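Local coordinates for protein HMG-CoA Lyase (Bacillus subtilis subsp. subtilis, PDB 1YDO) that is a TIM-barrel protein of the HMGL-like family, with a ring of parallel strands enclosed by helices, and is found here as a pair of subunits, at residues Y3-V7 against V220-Q224; S43-S49 against G74-L80. One frame throughout, in Å; residues are numbered along the deposited sequence.

The two contacts belong to different layers of one TIM barrel. Interaction 2 joins neighbouring strands of the barrel wall, its centre about 10 Å from the centre of the chain; interaction 1 packs the N-terminal lead-in against a surrounding helix and has its centre about 18 Å out, near the second subunit. Their centres are 23 Å apart, yet their nearest atoms come within about 6 Å without touching. Residues 3-7 run directly into strand 8-11, and backbone hydrogen bonds of Tyr44 and Glu46 to Glu11 bring that strand beside 44-49, closing the barrel. Along the chain, interaction 2 is nested inside the 212-residue loop that interaction 1 closes.

Interaction 1. Residues Y3-V7 against V220-Q224; sequences YPKKV and VTALQ
This is a mainly apolar loop-to-helix contact on the outside of a TIM barrel, where the N-terminal lead-in to strand 8-11 lies against helix 215-225. Tyr3 and Pro4 are extended (phi/psi -55/144° and -57/158°), Lys5 turns the chain (-82/-34°), and Lys6 and Val7 run on extended. The turn brings Pro4 and Val7 to bear on the same residue, Leu223. On segment 220-224, Val220, Leu223 and Gln224, spaced i, i+3 and i+4, form the contacting face; Tyr3 and Gln224 have CA atoms 6.1 Å apart. Leu223 (chi1 -86°, chi2 169°) places CD2 3.7 Å from Pro4 CG and 3.6 Å from Val7 CG2, its branched side chain filling the space between Pro4, Val7 and Phe230. The Pro4 ring holds phi near -60°, which suits the extended lead-in just before the turn, and rests its CD 3.5 Å from Leu223 O. The m rotamer of Tyr3 carries a ring long enough to pass Leu223, CD2 4.1 Å from Leu223 CB at the ring edge, and reach Val220, OH 3.8 Å from Val220 CG1; Tyr3 OH ends 3.3 Å from Gln224 OE1. The 247 Å² buried is thus chiefly hydrocarbon, matched by shape, while the polar ends of Tyr3 and Gln224 lie together at the edge, where Gln224 OE1 also accepts a hydrogen bond from Gln224 NE2 of the second subunit.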
loop_
_atom_site.group_PDB
_atom_site.type_symbol
_atom_site.label_atom_id
_atom_site.label_comp_id
_atom_site.label_asym_id
_atom_site.label_seq_id
_atom_site.Cartn_x
_atom_site.Cartn_y
_atom_site.Cartn_z
ATOM N N TYR A 3 -16.043 11.400 2.328
ATOM C CA TYR A 3 -14.777 11.527 3.046
ATOM C C TYR A 3 -14.658 12.901 3.696
ATOM O O TYR A 3 -15.102 13.905 3.136
ATOM C CB TYR A 3 -13.596 11.305 2.094
ATOM C CG TYR A 3 -13.546 9.922 1.486
ATOM C CD1 TYR A 3 -13.864 9.716 0.145
ATOM C CD2 TYR A 3 -13.204 8.813 2.255
ATOM C CE1 TYR A 3 -13.844 8.437 -0.417
ATOM C CE2 TYR A 3 -13.182 7.528 1.704
ATOM C CZ TYR A 3 -13.501 7.344 0.372
ATOM O OH TYR A 3 -13.474 6.079 -0.176
ATOM N N PRO A 4 -14.056 12.958 4.889
ATOM C CA PRO A 4 -13.872 14.210 5.624
ATOM C C PRO A 4 -13.103 15.249 4.825
ATOM O O PRO A 4 -12.376 14.904 3.899
ATOM C CB PRO A 4 -13.128 13.759 6.872
ATOM C CG PRO A 4 -12.384 12.561 6.396
ATOM C CD PRO A 4 -13.427 11.843 5.604
ATOM N N LYS A 5 -13.262 16.516 5.189
ATOM C CA LYS A 5 -12.582 17.600 4.484
ATOM C C LYS A 5 -11.146 17.796 4.948
ATOM O O LYS A 5 -10.274 18.149 4.155
ATOM C CB LYS A 5 -13.351 18.914 4.665
ATOM C CG LYS A 5 -14.673 18.991 3.907
ATOM C CD LYS A 5 -14.455 19.040 2.398
ATOM C CE LYS A 5 -15.768 19.091 1.626
ATOM N NZ LYS A 5 -15.500 19.192 0.166
ATOM N N LYS A 6 -10.907 17.567 6.233
ATOM C CA LYS A 6 -9.577 17.746 6.785
ATOM C C LYS A 6 -9.235 16.600 7.735
ATOM O O LYS A 6 -10.084 16.114 8.486
ATOM C CB LYS A 6 -9.502 19.100 7.507
ATOM C CG LYS A 6 -8.118 19.732 7.531
ATOM C CD LYS A 6 -7.208 19.039 8.532
ATOM C CE LYS A 6 -5.823 19.678 8.582
ATOM N NZ LYS A 6 -4.985 19.154 9.706
ATOM N N VAL A 7 -7.981 16.160 7.676
ATOM C CA VAL A 7 -7.513 15.080 8.520
ATOM C C VAL A 7 -6.142 15.371 9.060
ATOM O O VAL A 7 -5.222 15.621 8.296
ATOM C CB VAL A 7 -7.462 13.775 7.750
ATOM C CG1 VAL A 7 -6.599 12.775 8.491
ATOM C CG2 VAL A 7 -8.869 13.227 7.590
ATOM N N VAL A 220 -8.260 3.964 4.373
ATOM C CA VAL A 220 -9.438 4.357 3.634
ATOM C C VAL A 220 -10.679 3.934 4.396
ATOM O O VAL A 220 -11.597 4.729 4.584
ATOM C CB VAL A 220 -9.458 3.733 2.234
ATOM C CG1 VAL A 220 -10.816 3.966 1.584
ATOM C CG2 VAL A 220 -8.359 4.348 1.383
ATOM N N THR A 221 -10.704 2.681 4.839
ATOM C CA THR A 221 -11.841 2.173 5.605
ATOM C C THR A 221 -12.075 3.070 6.825
ATOM O O THR A 221 -13.205 3.438 7.122
ATOM C CB THR A 221 -11.582 0.737 6.078
ATOM O OG1 THR A 221 -11.371 -0.098 4.939
ATOM C CG2 THR A 221 -12.771 0.210 6.866
ATOM N N ALA A 222 -10.998 3.411 7.526
ATOM C CA ALA A 222 -11.102 4.277 8.680
ATOM C C ALA A 222 -11.631 5.654 8.261
ATOM O O ALA A 222 -12.535 6.200 8.890
ATOM C CB ALA A 222 -9.751 4.413 9.362
ATOM N N LEU A 223 -11.075 6.225 7.199
ATOM C CA LEU A 223 -11.542 7.522 6.745
ATOM C C LEU A 223 -13.044 7.496 6.528
ATOM O O LEU A 223 -13.728 8.505 6.713
ATOM C CB LEU A 223 -10.856 7.919 5.445
ATOM C CG LEU A 223 -9.521 8.619 5.609
ATOM C CD1 LEU A 223 -8.858 8.689 4.261
ATOM C CD2 LEU A 223 -9.712 10.002 6.198
ATOM N N GLN A 224 -13.551 6.337 6.136
ATOM C CA GLN A 224 -14.972 6.170 5.893
ATOM C C GLN A 224 -15.771 6.044 7.180
ATOM O O GLN A 224 -16.943 6.405 7.217
ATOM C CB GLN A 224 -15.215 4.934 5.047
ATOM C CG GLN A 224 -14.828 5.058 3.593
ATOM C CD GLN A 224 -15.077 3.761 2.830
ATOM O OE1 GLN A 224 -14.950 3.708 1.604
ATOM N NE2 GLN A 224 -15.433 2.704 3.559
#

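Interaction 2. Residues S43-S49 against G74-L80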
loop_
_atom_site.group_PDB
_atom_site.type_symbol
_atom_site.label_atom_id
_atom_site.label_comp_id
_atom_site.label_asym_id
_atom_site.label_seq_id
_atom_site.Cartn_x
_atom_site.Cartn_y
_atom_site.Cartn_z
ATOM N N SER A 43 1.761 19.399 12.238
ATOM C CA SER A 43 1.412 20.139 13.444
ATOM C C SER A 43 1.607 19.293 14.701
ATOM O O SER A 43 1.168 19.678 15.781
ATOM C CB SER A 43 -0.047 20.584 13.387
ATOM O OG SER A 43 -0.909 19.486 13.526
ATOM N N TYR A 44 2.250 18.138 14.561
ATOM C CA TYR A 44 2.476 17.253 15.693
ATOM C C TYR A 44 3.670 16.361 15.402
ATOM O O TYR A 44 3.745 15.760 14.339
ATOM C CB TYR A 44 1.231 16.416 15.926
ATOM C CG TYR A 44 1.308 15.521 17.126
ATOM C CD1 TYR A 44 2.017 14.324 17.082
ATOM C CD2 TYR A 44 0.613 15.840 18.291
ATOM C CE1 TYR A 44 2.024 13.456 18.168
ATOM C CE2 TYR A 44 0.611 14.979 19.381
ATOM C CZ TYR A 44 1.315 13.782 19.311
ATOM O OH TYR A 44 1.276 12.892 20.363
ATOM N N ILE A 45 4.602 16.274 16.348
ATOM C CA ILE A 45 5.799 15.472 16.152
ATOM C C ILE A 45 6.333 14.863 17.439
ATOM O O ILE A 45 6.705 15.600 18.344
ATOM C CB ILE A 45 6.930 16.326 15.605
ATOM C CG1 ILE A 45 6.498 17.062 14.349
ATOM C CG2 ILE A 45 8.130 15.457 15.344
ATOM C CD1 ILE A 45 7.616 17.883 13.746
ATOM N N GLU A 46 6.384 13.537 17.537
ATOM C CA GLU A 46 6.957 12.941 18.736
ATOM C C GLU A 46 8.472 13.012 18.592
ATOM O O GLU A 46 9.079 12.114 18.020
ATOM C CB GLU A 46 6.565 11.491 18.873
ATOM C CG GLU A 46 5.133 11.292 19.198
ATOM C CD GLU A 46 4.865 9.896 19.743
ATOM O OE1 GLU A 46 3.676 9.539 19.927
ATOM O OE2 GLU A 46 5.843 9.154 19.993
ATOM N N ILE A 47 9.084 14.070 19.108
ATOM C CA ILE A 47 10.523 14.234 18.987
ATOM C C ILE A 47 11.359 13.097 19.556
ATOM O O ILE A 47 12.423 12.792 19.024
ATOM C CB ILE A 47 10.976 15.529 19.648
ATOM C CG1 ILE A 47 10.602 15.504 21.130
ATOM C CG2 ILE A 47 10.327 16.718 18.964
ATOM C CD1 ILE A 47 11.136 16.684 21.905
ATOM N N THR A 48 10.894 12.463 20.626
ATOM C CA THR A 48 11.664 11.377 21.230
ATOM C C THR A 48 10.898 10.619 22.302
ATOM O O THR A 48 9.723 10.895 22.558
ATOM C CB THR A 48 12.925 11.909 21.895
ATOM O OG1 THR A 48 13.660 10.826 22.478
ATOM C CG2 THR A 48 12.547 12.895 22.993
ATOM N N SER A 49 11.585 9.666 22.930
ATOM C CA SER A 49 11.010 8.846 23.996
ATOM C C SER A 49 11.842 8.966 25.260
ATOM O O SER A 49 13.073 8.951 25.206
ATOM C CB SER A 49 10.949 7.372 23.579
ATOM O OG SER A 49 10.776 6.526 24.702
ATOM N N GLY A 74 2.538 26.522 16.546
ATOM C CA GLY A 74 1.441 25.773 15.977
ATOM C C GLY A 74 1.806 24.303 15.880
ATOM O O GLY A 74 1.016 23.489 15.395
ATOM N N VAL A 75 3.005 23.963 16.349
ATOM C CA VAL A 75 3.478 22.595 16.312
ATOM C C VAL A 75 3.421 22.002 17.691
ATOM O O VAL A 75 3.856 22.622 18.647
ATOM C CB VAL A 75 4.920 22.519 15.819
ATOM C CG1 VAL A 75 5.338 21.060 15.693
ATOM C CG2 VAL A 75 5.056 23.220 14.480
ATOM N N THR A 76 2.878 20.799 17.797
ATOM C CA THR A 76 2.777 20.143 19.090
ATOM C C THR A 76 3.902 19.111 19.191
ATOM O O THR A 76 3.881 18.101 18.497
ATOM C CB THR A 76 1.412 19.442 19.248
ATOM O OG1 THR A 76 0.365 20.377 18.963
ATOM C CG2 THR A 76 1.227 18.932 20.661
ATOM N N TYR A 77 4.888 19.370 20.047
ATOM C CA TYR A 77 6.003 18.446 20.235
ATOM C C TYR A 77 5.702 17.500 21.392
ATOM O O TYR A 77 5.555 17.915 22.542
ATOM C CB TYR A 77 7.293 19.230 20.482
ATOM C CG TYR A 77 7.710 20.079 19.293
ATOM C CD1 TYR A 77 8.540 19.564 18.300
ATOM C CD2 TYR A 77 7.218 21.372 19.137
ATOM C CE1 TYR A 77 8.868 20.314 17.171
ATOM C CE2 TYR A 77 7.533 22.136 18.018
ATOM C CZ TYR A 77 8.356 21.601 17.035
ATOM O OH TYR A 77 8.635 22.341 15.922
ATOM N N ALA A 78 5.599 16.216 21.070
ATOM C CA ALA A 78 5.281 15.210 22.070
ATOM C C ALA A 78 6.416 14.212 22.255
ATOM O O ALA A 78 7.311 14.103 21.416
ATOM C CB ALA A 78 3.988 14.472 21.679
ATOM N N ALA A 79 6.367 13.481 23.359
ATOM C CA ALA A 79 7.372 12.476 23.645
ATOM C C ALA A 79 6.720 11.315 24.373
ATOM O O ALA A 79 5.703 11.471 25.045
ATOM C CB ALA A 79 8.452 13.066 24.486
ATOM N N LEU A 80 7.302 10.142 24.227
ATOM C CA LEU A 80 6.757 8.995 24.891
ATOM C C LEU A 80 7.154 9.073 26.361
ATOM O O LEU A 80 8.310 9.330 26.671
ATOM C CB LEU A 80 7.326 7.729 24.281
ATOM C CG LEU A 80 6.432 6.503 24.486
ATOM C CD1 LEU A 80 5.167 6.664 23.668
ATOM C CD2 LEU A 80 7.181 5.274 24.063
#
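These strands, 44-49 and 76-80, are the two parallel strands of a beta-alpha-beta unit in the TIM barrel, linked through helix 62-68. Hydrogen bonds from Ile45 N to Thr76 O (2.9 Å) and from Ala78 N to Ile45 O (3.0 Å) set the register. Between the pairs Glu46-Ala78 and Ser49-Leu80 the first strand has one extra residue, a beta bulge with Ile47 in a helical conformation (-57/-33°). Tyr44, Glu46, Ser49, Thr76, Ala78 and Leu80 share the barrel's inner face. Tyr44, in the t rotamer, lays its ring along the sheet, CZ 3.6 Å from Ala78 CB; the small Ala78 leaves room for the ring, and Tyr44 OH is hydrogen-bonded to Glu97. Glu46 (m, then t) extends to a salt bridge with Arg15, which suits a charge buried in the interior. On the outer side, Ile47 and Thr48 touch helix 62-68. Tyr77, an m rotamer, hydrogen-bonds Ser38 through OH, while the bulge and the p rotamer of Ile47 bring that residue's CG2 to the ring edge, 3.4 Å from Tyr77 CD1. Where the strands begin, Ser43 O accepts Thr76 N at 2.9 Å and, because Thr76 is in the m rotamer, a second, weak bond from Thr76 OG1 at 3.4 Å.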